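Local coordinates for protein S-adenosylmethionine:tRNA ribosyltransferase-isomerase (Thermotoga maritima, PDB 1VKY) that probably transfers and isomerises the ribose moiety of S-adenosylmethionine onto preQ1-modified tRNA, yielding epoxyqueuosine in the queuosine pathway, at residues P23-A28 against K332-F337; A88-L93 against C105-G110; R265-I270 against K294-L299. One frame throughout, in Å; residues are numbered along the deposited sequence.

Interaction 1 of 3, residues P23-A28 against K332-F337; sequences PPELIA and KRRYRF
I27, just past the 3-10 turn 24-26, and F337, in the loop after helix 320-332, form a single beta bridge. F337 N donates to L26 O at 2.8 Å, and A28 N returns a bond to F337 O at 3.2 Å. L26 O also receives the CA-H of R336, so one carbonyl at the end of the turn meets two donors. On the other segment, R334 has positive phi and closes a Schellman motif, after which the chain runs out towards the bridge. Water 2 joins A28 O to F337 O just beyond it.

In R334, chi2 (-68°) and chi3 (-64°) are both bent, placing CD and NE off an extended course; the guanidinium lies beside the 3-10 turn. E25 lies at the edge of that group: OE2 accepts from R334 NH2 at 3.1 Å through its anti lone pair, with the acceptor in the guanidinium plane, while a weak bond comes from R334 NH1. The carboxylate and guanidinium planes are turned 48° apart, and water 1 links OE2 to NH1. L26 crosses R334 at about a right angle, its CD2 3.7 Å above the centre of one face of the R334 guanidinium. L26 also packs against Y335 O, which is buried and has no partner in the model. L26 CB approaches F337 CD1 at 4.0 Å, and A28 CB reaches R336 NH1 at 3.7 Å; the R336 guanidinium has its salt bridge with D342. F337 also packs on A330 and V331 of helix 320-332, and I27 touches F338 of the second subunit.

The contact thus fastens an N-terminal loop to the C-terminal region by two kinds of chemistry. The backbone bridge lies among buried residues, whereas the ion pair, with both residues exposed and a water attached, is probably screened.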
ATOM      1  N   PRO B  23      -5.264 -17.588   2.882  1.00 36.73           N
ATOM      2  CA  PRO B  23      -4.569 -17.322   4.143  1.00 35.38           C
ATOM      3  C   PRO B  23      -4.192 -15.838   4.216  1.00 34.29           C
ATOM      4  O   PRO B  23      -3.580 -15.302   3.282  1.00 31.92           O
ATOM      5  CB  PRO B  23      -3.330 -18.227   4.083  1.00 35.61           C
ATOM      6  CG  PRO B  23      -3.672 -19.272   3.080  1.00 36.77           C
ATOM      7  CD  PRO B  23      -4.543 -18.587   2.081  1.00 34.98           C
ATOM      8  N   PRO B  24      -4.542 -15.170   5.322  1.00 32.63           N
ATOM      9  CA  PRO B  24      -4.427 -13.730   5.365  1.00 32.50           C
ATOM     10  C   PRO B  24      -3.000 -13.270   5.194  1.00 30.51           C
ATOM     11  O   PRO B  24      -2.767 -12.164   4.734  1.00 30.31           O
ATOM     12  CB  PRO B  24      -5.013 -13.362   6.758  1.00 33.13           C
ATOM     13  CG  PRO B  24      -4.960 -14.562   7.546  1.00 36.72           C
ATOM     14  CD  PRO B  24      -5.071 -15.718   6.583  1.00 36.07           C
ATOM     15  N   GLU B  25      -2.045 -14.121   5.550  1.00 31.70           N
ATOM     16  CA  GLU B  25      -0.639 -13.747   5.470  1.00 33.32           C
ATOM     17  C   GLU B  25      -0.176 -13.573   4.004  1.00 34.26           C
ATOM     18  O   GLU B  25       0.839 -12.954   3.743  1.00 30.67           O
ATOM     19  CB  GLU B  25       0.289 -14.726   6.242  1.00 32.99           C
ATOM     20  CG  GLU B  25       0.422 -16.152   5.755  1.00 33.76           C
ATOM     21  CD  GLU B  25      -0.668 -17.074   6.224  1.00 40.46           C
ATOM     22  OE1 GLU B  25      -1.694 -16.556   6.672  1.00 35.21           O
ATOM     23  OE2 GLU B  25      -0.508 -18.330   6.141  1.00 37.45           O
ATOM     24  N   LEU B  26      -0.948 -14.082   3.054  1.00 35.26           N
ATOM     25  CA  LEU B  26      -0.570 -13.974   1.642  1.00 31.50           C
ATOM     26  C   LEU B  26      -0.957 -12.655   1.002  1.00 32.67           C
ATOM     27  O   LEU B  26      -0.524 -12.370  -0.125  1.00 30.83           O
ATOM     28  CB  LEU B  26      -1.146 -15.159   0.860  1.00 32.96           C
ATOM     29  CG  LEU B  26      -0.607 -16.518   1.310  1.00 32.23           C
ATOM     30  CD1 LEU B  26      -1.133 -17.641   0.377  1.00 34.90           C
ATOM     31  CD2 LEU B  26       0.894 -16.500   1.289  1.00 35.10           C
ATOM     32  N   ILE B  27      -1.744 -11.845   1.703  1.00 31.17           N
ATOM     33  CA  ILE B  27      -2.061 -10.509   1.207  1.00 32.20           C
ATOM     34  C   ILE B  27      -0.873  -9.592   1.495  1.00 35.80           C
ATOM     35  O   ILE B  27      -0.638  -9.228   2.626  1.00 32.84           O
ATOM     36  CB  ILE B  27      -3.369  -9.991   1.807  1.00 29.95           C
ATOM     37  CG1 ILE B  27      -4.509 -10.955   1.463  1.00 32.52           C
ATOM     38  CG2 ILE B  27      -3.659  -8.565   1.355  1.00 35.69           C
ATOM     39  CD1 ILE B  27      -5.813 -10.586   2.036  1.00 36.51           C
ATOM     40  N   ALA B  28      -0.161  -9.216   0.433  1.00 34.99           N
ATOM     41  CA  ALA B  28       1.064  -8.443   0.515  1.00 36.43           C
ATOM     42  C   ALA B  28       0.837  -7.001   0.990  1.00 38.72           C
ATOM     43  O   ALA B  28      -0.115  -6.353   0.595  1.00 34.67           O
ATOM     44  CB  ALA B  28       1.731  -8.429  -0.812  1.00 35.60           C
ATOM     45  N   LYS B 332      -1.614 -22.643  -2.690  1.00 32.41           N
ATOM     46  CA  LYS B 332      -0.793 -23.798  -2.347  1.00 31.07           C
ATOM     47  C   LYS B 332       0.655 -23.441  -2.508  1.00 32.30           C
ATOM     48  O   LYS B 332       1.466 -23.743  -1.638  1.00 29.95           O
ATOM     49  CB  LYS B 332      -1.164 -24.983  -3.227  1.00 33.26           C
ATOM     50  CG  LYS B 332      -0.483 -26.270  -2.888  1.00 42.30           C
ATOM     51  CD  LYS B 332      -0.851 -27.340  -3.887  1.00 47.94           C
ATOM     52  CE  LYS B 332      -0.227 -28.686  -3.511  1.00 59.49           C
ATOM     53  NZ  LYS B 332      -0.377 -29.657  -4.644  1.00 63.01           N
ATOM     54  N   ARG B 333       0.997 -22.718  -3.570  1.00 29.36           N
ATOM     55  CA  ARG B 333       2.386 -22.332  -3.781  1.00 29.55           C
ATOM     56  C   ARG B 333       2.807 -21.048  -3.107  1.00 30.45           C
ATOM     57  O   ARG B 333       3.943 -20.593  -3.305  1.00 30.91           O
ATOM     58  CB  ARG B 333       2.646 -22.199  -5.286  1.00 29.35           C
ATOM     59  CG  ARG B 333       2.599 -23.509  -5.973  1.00 32.36           C
ATOM     60  CD  ARG B 333       2.719 -23.389  -7.463  1.00 39.25           C
ATOM     61  NE  ARG B 333       2.700 -24.699  -8.130  1.00 39.21           N
ATOM     62  CZ  ARG B 333       3.749 -25.254  -8.720  1.00 41.53           C
ATOM     63  NH1 ARG B 333       4.952 -24.665  -8.691  1.00 40.63           N
ATOM     64  NH2 ARG B 333       3.602 -26.419  -9.338  1.00 43.73           N
ATOM     65  N   ARG B 334       1.895 -20.428  -2.358  1.00 32.59           N
ATOM     66  CA  ARG B 334       2.222 -19.291  -1.500  1.00 31.14           C
ATOM     67  C   ARG B 334       2.519 -18.040  -2.324  1.00 30.44           C
ATOM     68  O   ARG B 334       3.362 -17.203  -1.974  1.00 26.57           O
ATOM     69  CB  ARG B 334       3.386 -19.665  -0.540  1.00 34.47           C
ATOM     70  CG  ARG B 334       3.169 -20.969   0.260  1.00 40.16           C
ATOM     71  CD  ARG B 334       2.076 -20.913   1.305  1.00 45.81           C
ATOM     72  NE  ARG B 334       2.390 -19.958   2.364  1.00 50.32           N
ATOM     73  CZ  ARG B 334       1.548 -19.574   3.333  1.00 48.12           C
ATOM     74  NH1 ARG B 334       0.313 -20.055   3.417  1.00 46.33           N
ATOM     75  NH2 ARG B 334       1.948 -18.689   4.225  1.00 49.99           N
ATOM     76  N   TYR B 335       1.797 -17.866  -3.430  1.00 27.82           N
ATOM     77  CA  TYR B 335       1.873 -16.593  -4.146  1.00 28.26           C
ATOM     78  C   TYR B 335       1.394 -15.494  -3.201  1.00 27.12           C
ATOM     79  O   TYR B 335       0.595 -15.743  -2.268  1.00 30.77           O
ATOM     80  CB  TYR B 335       0.955 -16.584  -5.393  1.00 25.52           C
ATOM     81  CG  TYR B 335       1.545 -17.197  -6.633  1.00 27.15           C
ATOM     82  CD1 TYR B 335       1.851 -18.548  -6.692  1.00 23.56           C
ATOM     83  CD2 TYR B 335       1.794 -16.412  -7.776  1.00 25.37           C
ATOM     84  CE1 TYR B 335       2.388 -19.125  -7.873  1.00 26.08           C
ATOM     85  CE2 TYR B 335       2.315 -16.974  -8.949  1.00 24.53           C
ATOM     86  CZ  TYR B 335       2.621 -18.327  -8.993  1.00 23.79           C
ATOM     87  OH  TYR B 335       3.134 -18.849 -10.197  1.00 28.99           O
ATOM     88  N   ARG B 336       1.778 -14.274  -3.516  1.00 27.82           N
ATOM     89  CA  ARG B 336       1.254 -13.114  -2.823  1.00 30.62           C
ATOM     90  C   ARG B 336       0.134 -12.452  -3.617  1.00 31.73           C
ATOM     91  O   ARG B 336       0.203 -12.357  -4.869  1.00 29.98           O
ATOM     92  CB  ARG B 336       2.357 -12.115  -2.576  1.00 30.45           C
ATOM     93  CG  ARG B 336       3.514 -12.631  -1.709  1.00 38.37           C
ATOM     94  CD  ARG B 336       4.717 -11.692  -1.749  1.00 44.95           C
ATOM     95  NE  ARG B 336       4.993 -11.293  -3.133  1.00 46.47           N
ATOM     96  CZ  ARG B 336       4.984 -10.048  -3.630  1.00 50.69           C
ATOM     97  NH1 ARG B 336       4.750  -8.970  -2.852  1.00 40.26           N
ATOM     98  NH2 ARG B 336       5.230  -9.893  -4.944  1.00 41.61           N
ATOM     99  N   PHE B 337      -0.873 -11.984  -2.872  1.00 28.25           N
ATOM    100  CA  PHE B 337      -2.149 -11.536  -3.409  1.00 27.03           C
ATOM    101  C   PHE B 337      -2.390 -10.051  -3.189  1.00 27.54           C
ATOM    102  O   PHE B 337      -1.760  -9.397  -2.356  1.00 29.75           O
ATOM    103  CB  PHE B 337      -3.283 -12.317  -2.766  1.00 25.60           C
ATOM    104  CG  PHE B 337      -3.368 -13.737  -3.214  1.00 26.49           C
ATOM    105  CD1 PHE B 337      -2.395 -14.639  -2.876  1.00 28.25           C
ATOM    106  CD2 PHE B 337      -4.470 -14.184  -3.899  1.00 25.40           C
ATOM    107  CE1 PHE B 337      -2.478 -15.938  -3.271  1.00 29.90           C
ATOM    108  CE2 PHE B 337      -4.557 -15.507  -4.307  1.00 28.87           C
ATOM    109  CZ  PHE B 337      -3.564 -16.368  -3.997  1.00 27.36           C
TER
HETATM  110  O   HOH W   1      -1.514 -20.765   5.819  1.00 47.12           O
HETATM  111  O   HOH W   2      -1.243  -6.623  -1.794  1.00 38.42           O

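Interaction 2 of 3, residues A88-L93 against C105-G110; sequences ASIEIL and CLVRPG
E91 and R108 face each other as a hydrogen-bonded pair in the antiparallel beta hairpin of strands 89-97 and 102-108. E91 N donates a hydrogen bond to R108 O at 2.8 Å and E91 O accepts from R108 N; L93 and L106 repeat this exchange two residues on. I92 and V107 make the non-hydrogen-bonded pair between them, where V107 CA lies 3.2 Å from E91 O in a CA-H...O contact.

On the face bearing E91, L93, L106 and R108, the acid and the arginine run side by side and point the same way. E91 has CG anti to the backbone N (chi1 -178°) and an extended chain beyond it. Its OE1 takes both bonds of the salt bridge: R108 NH2 at 3.1 Å, met on the syn side and 35° out of the carboxylate plane, and a weak bond from R108 NE. L93 comes over one face of the guanidinium, CD1 being 3.6 Å from R108 NH2, while L93 CB meets L106 CB.

The face bearing I92 and V107 is mostly apolar, and I92 CG2 lies 3.8 Å from C105 SG. Past R108 the chain turns through a cis peptide into P109, whose CD packs 4.2 Å from I90 CG1.

Beyond this shell, L140 of strand 138-143 touches I92, C105 and V107, and A82 flanks I92 from strand 79-83. F235 packs on both L93 and R108, bringing strand 234-238 of the other sheet against the hairpin. The arginine is shared between two acids, its NH1 forming a further salt bridge with OE2 of E233.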
ATOM      1  N   ALA B  88     -27.232  30.401 -18.733  1.00 48.36           N
ATOM      2  CA  ALA B  88     -27.302  29.077 -18.087  1.00 47.37           C
ATOM      3  C   ALA B  88     -26.051  28.777 -17.286  1.00 47.18           C
ATOM      4  O   ALA B  88     -24.972  29.226 -17.660  1.00 48.46           O
ATOM      5  CB  ALA B  88     -27.490  27.998 -19.117  1.00 47.03           C
ATOM      6  N   SER B  89     -26.209  27.992 -16.213  1.00 46.60           N
ATOM      7  CA  SER B  89     -25.100  27.591 -15.319  1.00 45.88           C
ATOM      8  C   SER B  89     -24.418  26.250 -15.692  1.00 44.84           C
ATOM      9  O   SER B  89     -24.884  25.175 -15.303  1.00 47.37           O
ATOM     10  CB  SER B  89     -25.600  27.485 -13.885  1.00 45.45           C
ATOM     11  OG  SER B  89     -24.604  26.879 -13.074  1.00 48.21           O
ATOM     12  N   ILE B  90     -23.272  26.328 -16.359  1.00 42.28           N
ATOM     13  CA  ILE B  90     -22.631  25.158 -16.976  1.00 38.76           C
ATOM     14  C   ILE B  90     -21.410  24.644 -16.210  1.00 35.68           C
ATOM     15  O   ILE B  90     -20.569  25.415 -15.763  1.00 36.88           O
ATOM     16  CB  ILE B  90     -22.264  25.543 -18.403  1.00 39.23           C
ATOM     17  CG1 ILE B  90     -23.544  25.965 -19.125  1.00 38.46           C
ATOM     18  CG2 ILE B  90     -21.578  24.398 -19.118  1.00 41.23           C
ATOM     19  CD1 ILE B  90     -23.341  26.496 -20.472  1.00 40.57           C
ATOM     20  N   GLU B  91     -21.322  23.331 -16.052  1.00 31.95           N
ATOM     21  CA  GLU B  91     -20.181  22.727 -15.391  1.00 32.46           C
ATOM     22  C   GLU B  91     -19.124  22.371 -16.444  1.00 31.37           C
ATOM     23  O   GLU B  91     -19.445  21.902 -17.539  1.00 29.66           O
ATOM     24  CB  GLU B  91     -20.608  21.479 -14.618  1.00 32.04           C
ATOM     25  CG  GLU B  91     -19.490  20.808 -13.849  1.00 36.48           C
ATOM     26  CD  GLU B  91     -19.875  19.425 -13.352  1.00 46.79           C
ATOM     27  OE1 GLU B  91     -20.847  18.837 -13.883  1.00 50.82           O
ATOM     28  OE2 GLU B  91     -19.204  18.921 -12.429  1.00 49.31           O
ATOM     29  N   ILE B  92     -17.868  22.614 -16.095  1.00 31.19           N
ATOM     30  CA  ILE B  92     -16.733  22.346 -16.970  1.00 31.46           C
ATOM     31  C   ILE B  92     -15.748  21.481 -16.206  1.00 28.98           C
ATOM     32  O   ILE B  92     -15.309  21.863 -15.115  1.00 30.77           O
ATOM     33  CB  ILE B  92     -16.033  23.667 -17.375  1.00 29.24           C
ATOM     34  CG1 ILE B  92     -17.000  24.594 -18.099  1.00 33.12           C
ATOM     35  CG2 ILE B  92     -14.808  23.374 -18.224  1.00 29.49           C
ATOM     36  CD1 ILE B  92     -16.530  26.040 -18.137  1.00 30.95           C
ATOM     37  N   LEU B  93     -15.417  20.319 -16.767  1.00 27.17           N
ATOM     38  CA  LEU B  93     -14.383  19.432 -16.214  1.00 27.30           C
ATOM     39  C   LEU B  93     -13.232  19.316 -17.200  1.00 28.19           C
ATOM     40  O   LEU B  93     -13.449  18.878 -18.325  1.00 23.60           O
ATOM     41  CB  LEU B  93     -14.961  18.027 -15.994  1.00 26.50           C
ATOM     42  CG  LEU B  93     -16.188  17.943 -15.117  1.00 27.88           C
ATOM     43  CD1 LEU B  93     -16.787  16.563 -15.211  1.00 31.93           C
ATOM     44  CD2 LEU B  93     -15.792  18.256 -13.677  1.00 38.08           C
ATOM     45  N   CYS B 105     -12.557  19.454 -22.615  1.00 27.01           N
ATOM     46  CA  CYS B 105     -13.344  19.512 -21.391  1.00 27.48           C
ATOM     47  C   CYS B 105     -14.638  18.759 -21.553  1.00 28.51           C
ATOM     48  O   CYS B 105     -15.193  18.651 -22.640  1.00 24.71           O
ATOM     49  CB  CYS B 105     -13.685  20.967 -21.057  1.00 27.31           C
ATOM     50  SG  CYS B 105     -12.227  21.981 -20.717  1.00 27.62           S
ATOM     51  N   LEU B 106     -15.138  18.282 -20.424  1.00 27.73           N
ATOM     52  CA  LEU B 106     -16.477  17.742 -20.348  1.00 30.55           C
ATOM     53  C   LEU B 106     -17.346  18.901 -19.887  1.00 30.82           C
ATOM     54  O   LEU B 106     -17.072  19.491 -18.849  1.00 32.93           O
ATOM     55  CB  LEU B 106     -16.493  16.570 -19.342  1.00 31.59           C
ATOM     56  CG  LEU B 106     -17.183  15.322 -19.810  1.00 37.68           C
ATOM     57  CD1 LEU B 106     -18.682  15.588 -19.778  1.00 51.91           C
ATOM     58  CD2 LEU B 106     -16.725  14.914 -21.195  1.00 34.71           C
ATOM     59  N   VAL B 107     -18.350  19.258 -20.678  1.00 30.05           N
ATOM     60  CA  VAL B 107     -19.193  20.403 -20.384  1.00 31.69           C
ATOM     61  C   VAL B 107     -20.624  19.890 -20.219  1.00 34.84           C
ATOM     62  O   VAL B 107     -21.137  19.209 -21.107  1.00 34.03           O
ATOM     63  CB  VAL B 107     -19.099  21.449 -21.502  1.00 31.80           C
ATOM     64  CG1 VAL B 107     -20.104  22.531 -21.296  1.00 39.82           C
ATOM     65  CG2 VAL B 107     -17.693  22.040 -21.552  1.00 28.69           C
ATOM     66  N   ARG B 108     -21.254  20.221 -19.089  1.00 35.87           N
ATOM     67  CA  ARG B 108     -22.600  19.741 -18.754  1.00 39.50           C
ATOM     68  C   ARG B 108     -23.425  20.892 -18.177  1.00 40.03           C
ATOM     69  O   ARG B 108     -23.031  21.464 -17.164  1.00 40.10           O
ATOM     70  CB  ARG B 108     -22.507  18.592 -17.736  1.00 37.89           C
ATOM     71  CG  ARG B 108     -21.675  17.409 -18.247  1.00 44.20           C
ATOM     72  CD  ARG B 108     -21.602  16.176 -17.354  1.00 42.32           C
ATOM     73  NE  ARG B 108     -20.957  16.430 -16.071  1.00 48.99           N
ATOM     74  CZ  ARG B 108     -20.707  15.492 -15.163  1.00 47.35           C
ATOM     75  NH1 ARG B 108     -21.044  14.229 -15.398  1.00 46.07           N
ATOM     76  NH2 ARG B 108     -20.125  15.813 -14.016  1.00 45.38           N
ATOM     77  N   PRO B 109     -24.553  21.257 -18.784  1.00 42.06           N
ATOM     78  CA  PRO B 109     -25.098  20.659 -19.998  1.00 43.10           C
ATOM     79  C   PRO B 109     -24.401  21.090 -21.288  1.00 45.20           C
ATOM     80  O   PRO B 109     -24.261  22.282 -21.567  1.00 46.15           O
ATOM     81  CB  PRO B 109     -26.524  21.182 -20.009  1.00 44.51           C
ATOM     82  CG  PRO B 109     -26.446  22.492 -19.319  1.00 44.19           C
ATOM     83  CD  PRO B 109     -25.432  22.309 -18.251  1.00 42.72           C
ATOM     84  N   GLY B 110     -24.007  20.098 -22.081  1.00 46.96           N
ATOM     85  CA  GLY B 110     -23.193  20.303 -23.272  1.00 46.58           C
ATOM     86  C   GLY B 110     -23.964  20.740 -24.493  1.00 46.76           C
ATOM     87  O   GLY B 110     -23.416  21.446 -25.318  1.00 46.33           O
TER

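Interaction 3 of 3, residues R265-I270 against K294-L299; sequences RTLETI and KLVDAL
E268, near the C-terminal end of helix 261-270, receives on its carboxylate the backbone N-H groups of K294, L295 and V296, in the loop leading into strand 298-302. Helix and loop both belong to the connection between the neighbouring parallel strands 256-259 and 298-302 of the large mixed sheet, a connection that also includes the edge strand 279-281.

The polar part is entirely side chain to backbone. E268 OE1 accepts from K294 N at 2.8 Å, on its syn side. OE2 takes two donors: L295 N at 2.8 Å, also syn, and V296 N at 3.1 Å, nearly in line with the C-O bond. A bend at chi2 (-57°) turns CD out of an extended course. OE1 has a further salt bridge to R272, so the buried carboxylate is satisfied on both oxygens and probably stays ionised. Farther along the loop, D297 pairs with R250.

The apolar part lies beside it. L267 and V296 cross at about a right angle, CD1 to CG2 at 4.0 Å, with F317 of helix 309-318 also touching V296. L295 sends CD1 against the helix, 4.1 Å from I270 CG1, and L295 CD1 lies 3.5 Å from L267 O.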
ATOM      1  N   ARG B 265     -12.299  -3.259 -18.805  1.00 24.60           N
ATOM      2  CA  ARG B 265     -13.647  -2.687 -18.779  1.00 24.52           C
ATOM      3  C   ARG B 265     -13.765  -1.557 -19.750  1.00 23.47           C
ATOM      4  O   ARG B 265     -14.772  -1.439 -20.432  1.00 23.69           O
ATOM      5  CB  ARG B 265     -14.041  -2.228 -17.358  1.00 28.55           C
ATOM      6  CG  ARG B 265     -13.997  -3.339 -16.291  1.00 34.78           C
ATOM      7  CD  ARG B 265     -14.479  -2.908 -14.817  1.00 38.93           C
ATOM      8  NE  ARG B 265     -14.649  -1.461 -14.790  1.00 55.42           N
ATOM      9  CZ  ARG B 265     -13.857  -0.584 -14.196  1.00 62.46           C
ATOM     10  NH1 ARG B 265     -12.819  -0.974 -13.468  1.00 65.12           N
ATOM     11  NH2 ARG B 265     -14.125   0.721 -14.331  1.00 66.02           N
ATOM     12  N   THR B 266     -12.726  -0.739 -19.897  1.00 22.51           N
ATOM     13  CA  THR B 266     -12.775   0.352 -20.875  1.00 21.70           C
ATOM     14  C   THR B 266     -12.841  -0.144 -22.294  1.00 19.94           C
ATOM     15  O   THR B 266     -13.675   0.298 -23.076  1.00 21.21           O
ATOM     16  CB  THR B 266     -11.537   1.304 -20.678  1.00 25.67           C
ATOM     17  OG1 THR B 266     -11.740   2.046 -19.453  1.00 25.63           O
ATOM     18  CG2 THR B 266     -11.489   2.370 -21.800  1.00 23.95           C
ATOM     19  N   LEU B 267     -11.962  -1.072 -22.647  1.00 19.19           N
ATOM     20  CA  LEU B 267     -11.954  -1.607 -23.988  1.00 20.67           C
ATOM     21  C   LEU B 267     -13.216  -2.401 -24.380  1.00 21.59           C
ATOM     22  O   LEU B 267     -13.701  -2.286 -25.526  1.00 21.63           O
ATOM     23  CB  LEU B 267     -10.717  -2.463 -24.189  1.00 24.09           C
ATOM     24  CG  LEU B 267      -9.350  -1.737 -24.160  1.00 20.87           C
ATOM     25  CD1 LEU B 267      -8.302  -2.858 -24.257  1.00 25.20           C
ATOM     26  CD2 LEU B 267      -9.178  -0.707 -25.255  1.00 21.65           C
ATOM     27  N   GLU B 268     -13.724  -3.226 -23.463  1.00 23.65           N
ATOM     28  CA  GLU B 268     -14.968  -3.972 -23.750  1.00 24.10           C
ATOM     29  C   GLU B 268     -16.217  -3.085 -23.788  1.00 24.82           C
ATOM     30  O   GLU B 268     -17.198  -3.375 -24.494  1.00 26.71           O
ATOM     31  CB  GLU B 268     -15.124  -5.143 -22.771  1.00 23.53           C
ATOM     32  CG  GLU B 268     -14.052  -6.203 -22.954  1.00 19.17           C
ATOM     33  CD  GLU B 268     -13.990  -6.799 -24.360  1.00 21.24           C
ATOM     34  OE1 GLU B 268     -15.066  -7.116 -24.924  1.00 22.32           O
ATOM     35  OE2 GLU B 268     -12.883  -6.972 -24.911  1.00 25.97           O
ATOM     36  N   THR B 269     -16.177  -1.963 -23.090  1.00 23.50           N
ATOM     37  CA  THR B 269     -17.188  -0.939 -23.224  1.00 24.63           C
ATOM     38  C   THR B 269     -17.178  -0.297 -24.629  1.00 26.08           C
ATOM     39  O   THR B 269     -18.230  -0.223 -25.314  1.00 23.56           O
ATOM     40  CB  THR B 269     -16.963   0.117 -22.137  1.00 23.57           C
ATOM     41  OG1 THR B 269     -17.164  -0.463 -20.847  1.00 22.14           O
ATOM     42  CG2 THR B 269     -17.956   1.265 -22.266  1.00 30.65           C
ATOM     43  N   ILE B 270     -16.016   0.159 -25.099  1.00 24.32           N
ATOM     44  CA  ILE B 270     -15.994   0.807 -26.431  1.00 25.02           C
ATOM     45  C   ILE B 270     -16.209  -0.167 -27.576  1.00 25.33           C
ATOM     46  O   ILE B 270     -16.676   0.233 -28.646  1.00 25.24           O
ATOM     47  CB  ILE B 270     -14.698   1.667 -26.703  1.00 24.07           C
ATOM     48  CG1 ILE B 270     -13.470   0.777 -26.895  1.00 27.95           C
ATOM     49  CG2 ILE B 270     -14.512   2.667 -25.611  1.00 22.57           C
ATOM     50  CD1 ILE B 270     -12.319   1.449 -27.491  1.00 30.35           C
ATOM     51  N   LYS B 294     -14.413  -8.909 -26.937  1.00 29.06           N
ATOM     52  CA  LYS B 294     -14.333  -8.458 -28.309  1.00 29.19           C
ATOM     53  C   LYS B 294     -13.036  -7.756 -28.666  1.00 28.55           C
ATOM     54  O   LYS B 294     -12.641  -7.697 -29.835  1.00 26.46           O
ATOM     55  CB  LYS B 294     -15.497  -7.517 -28.590  1.00 28.06           C
ATOM     56  CG  LYS B 294     -16.829  -8.242 -28.535  1.00 30.98           C
ATOM     57  CD  LYS B 294     -18.027  -7.274 -28.763  1.00 36.41           C
ATOM     58  CE  LYS B 294     -19.353  -8.062 -28.939  1.00 48.46           C
ATOM     59  NZ  LYS B 294     -19.212  -9.491 -29.461  1.00 55.29           N
ATOM     60  N   LEU B 295     -12.376  -7.166 -27.703  1.00 26.61           N
ATOM     61  CA  LEU B 295     -11.144  -6.434 -28.006  1.00 26.05           C
ATOM     62  C   LEU B 295      -9.924  -7.001 -27.290  1.00 29.23           C
ATOM     63  O   LEU B 295      -8.802  -6.995 -27.813  1.00 36.10           O
ATOM     64  CB  LEU B 295     -11.269  -4.942 -27.678  1.00 27.90           C
ATOM     65  CG  LEU B 295     -11.659  -3.965 -28.768  1.00 31.34           C
ATOM     66  CD1 LEU B 295     -11.622  -2.568 -28.280  1.00 33.76           C
ATOM     67  CD2 LEU B 295     -10.816  -4.108 -30.069  1.00 35.35           C
ATOM     68  N   VAL B 296     -10.123  -7.592 -26.149  1.00 20.84           N
ATOM     69  CA  VAL B 296      -8.969  -8.041 -25.352  1.00 20.68           C
ATOM     70  C   VAL B 296      -8.572  -9.490 -25.677  1.00 24.54           C
ATOM     71  O   VAL B 296      -9.373 -10.402 -25.465  1.00 23.89           O
ATOM     72  CB  VAL B 296      -9.312  -7.913 -23.882  1.00 18.96           C
ATOM     73  CG1 VAL B 296      -8.114  -8.393 -22.994  1.00 23.98           C
ATOM     74  CG2 VAL B 296      -9.705  -6.496 -23.538  1.00 25.26           C
ATOM     75  N   ASP B 297      -7.349  -9.698 -26.178  1.00 23.52           N
ATOM     76  CA  ASP B 297      -6.866 -11.059 -26.539  1.00 24.63           C
ATOM     77  C   ASP B 297      -6.093 -11.763 -25.432  1.00 23.86           C
ATOM     78  O   ASP B 297      -5.961 -12.996 -25.426  1.00 24.36           O
ATOM     79  CB  ASP B 297      -5.989 -11.013 -27.782  1.00 24.68           C
ATOM     80  CG  ASP B 297      -6.685 -10.326 -28.945  1.00 26.66           C
ATOM     81  OD1 ASP B 297      -7.836 -10.690 -29.242  1.00 30.92           O
ATOM     82  OD2 ASP B 297      -6.175  -9.383 -29.586  1.00 27.06           O
ATOM     83  N   ALA B 298      -5.558 -10.981 -24.510  1.00 23.92           N
ATOM     84  CA  ALA B 298      -4.779 -11.465 -23.383  1.00 21.84           C
ATOM     85  C   ALA B 298      -4.842 -10.463 -22.259  1.00 22.95           C
ATOM     86  O   ALA B 298      -5.177  -9.313 -22.475  1.00 20.71           O
ATOM     87  CB  ALA B 298      -3.356 -11.720 -23.799  1.00 23.62           C
ATOM     88  N   LEU B 299      -4.515 -10.881 -21.037  1.00 23.91           N
ATOM     89  CA  LEU B 299      -4.782 -10.026 -19.865  1.00 22.06           C
ATOM     90  C   LEU B 299      -3.664 -10.202 -18.823  1.00 23.41           C
ATOM     91  O   LEU B 299      -3.375 -11.333 -18.466  1.00 23.51           O
ATOM     92  CB  LEU B 299      -6.144 -10.372 -19.238  1.00 21.79           C
ATOM     93  CG  LEU B 299      -6.485  -9.725 -17.857  1.00 24.67           C
ATOM     94  CD1 LEU B 299      -6.441  -8.231 -17.995  1.00 24.49           C
ATOM     95  CD2 LEU B 299      -7.796 -10.101 -17.347  1.00 27.65           C
TER

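Overall arrangement
From the N terminus, the chain first enters interaction 1 at 23-28, but that loop closes only at 332-337 and encloses both other contacts; it ties the loop before strand 39-44 to the loop between helix 320-332 and strand 343-346. Interaction 2 follows as a local closure, a hairpin within the antiparallel sheet. Interaction 3 comes later and in series with it, joining helix 261-270 to the loop before strand 298-302 of the large mixed sheet; no two loops cross. Interactions 1 and 2 lie on opposite sides of the chain's centre, their own centres about 46 Å apart. Interaction 3 sits between these extremes, its centre about 28 Å from that of interaction 1 and about 29 Å from that of interaction 2.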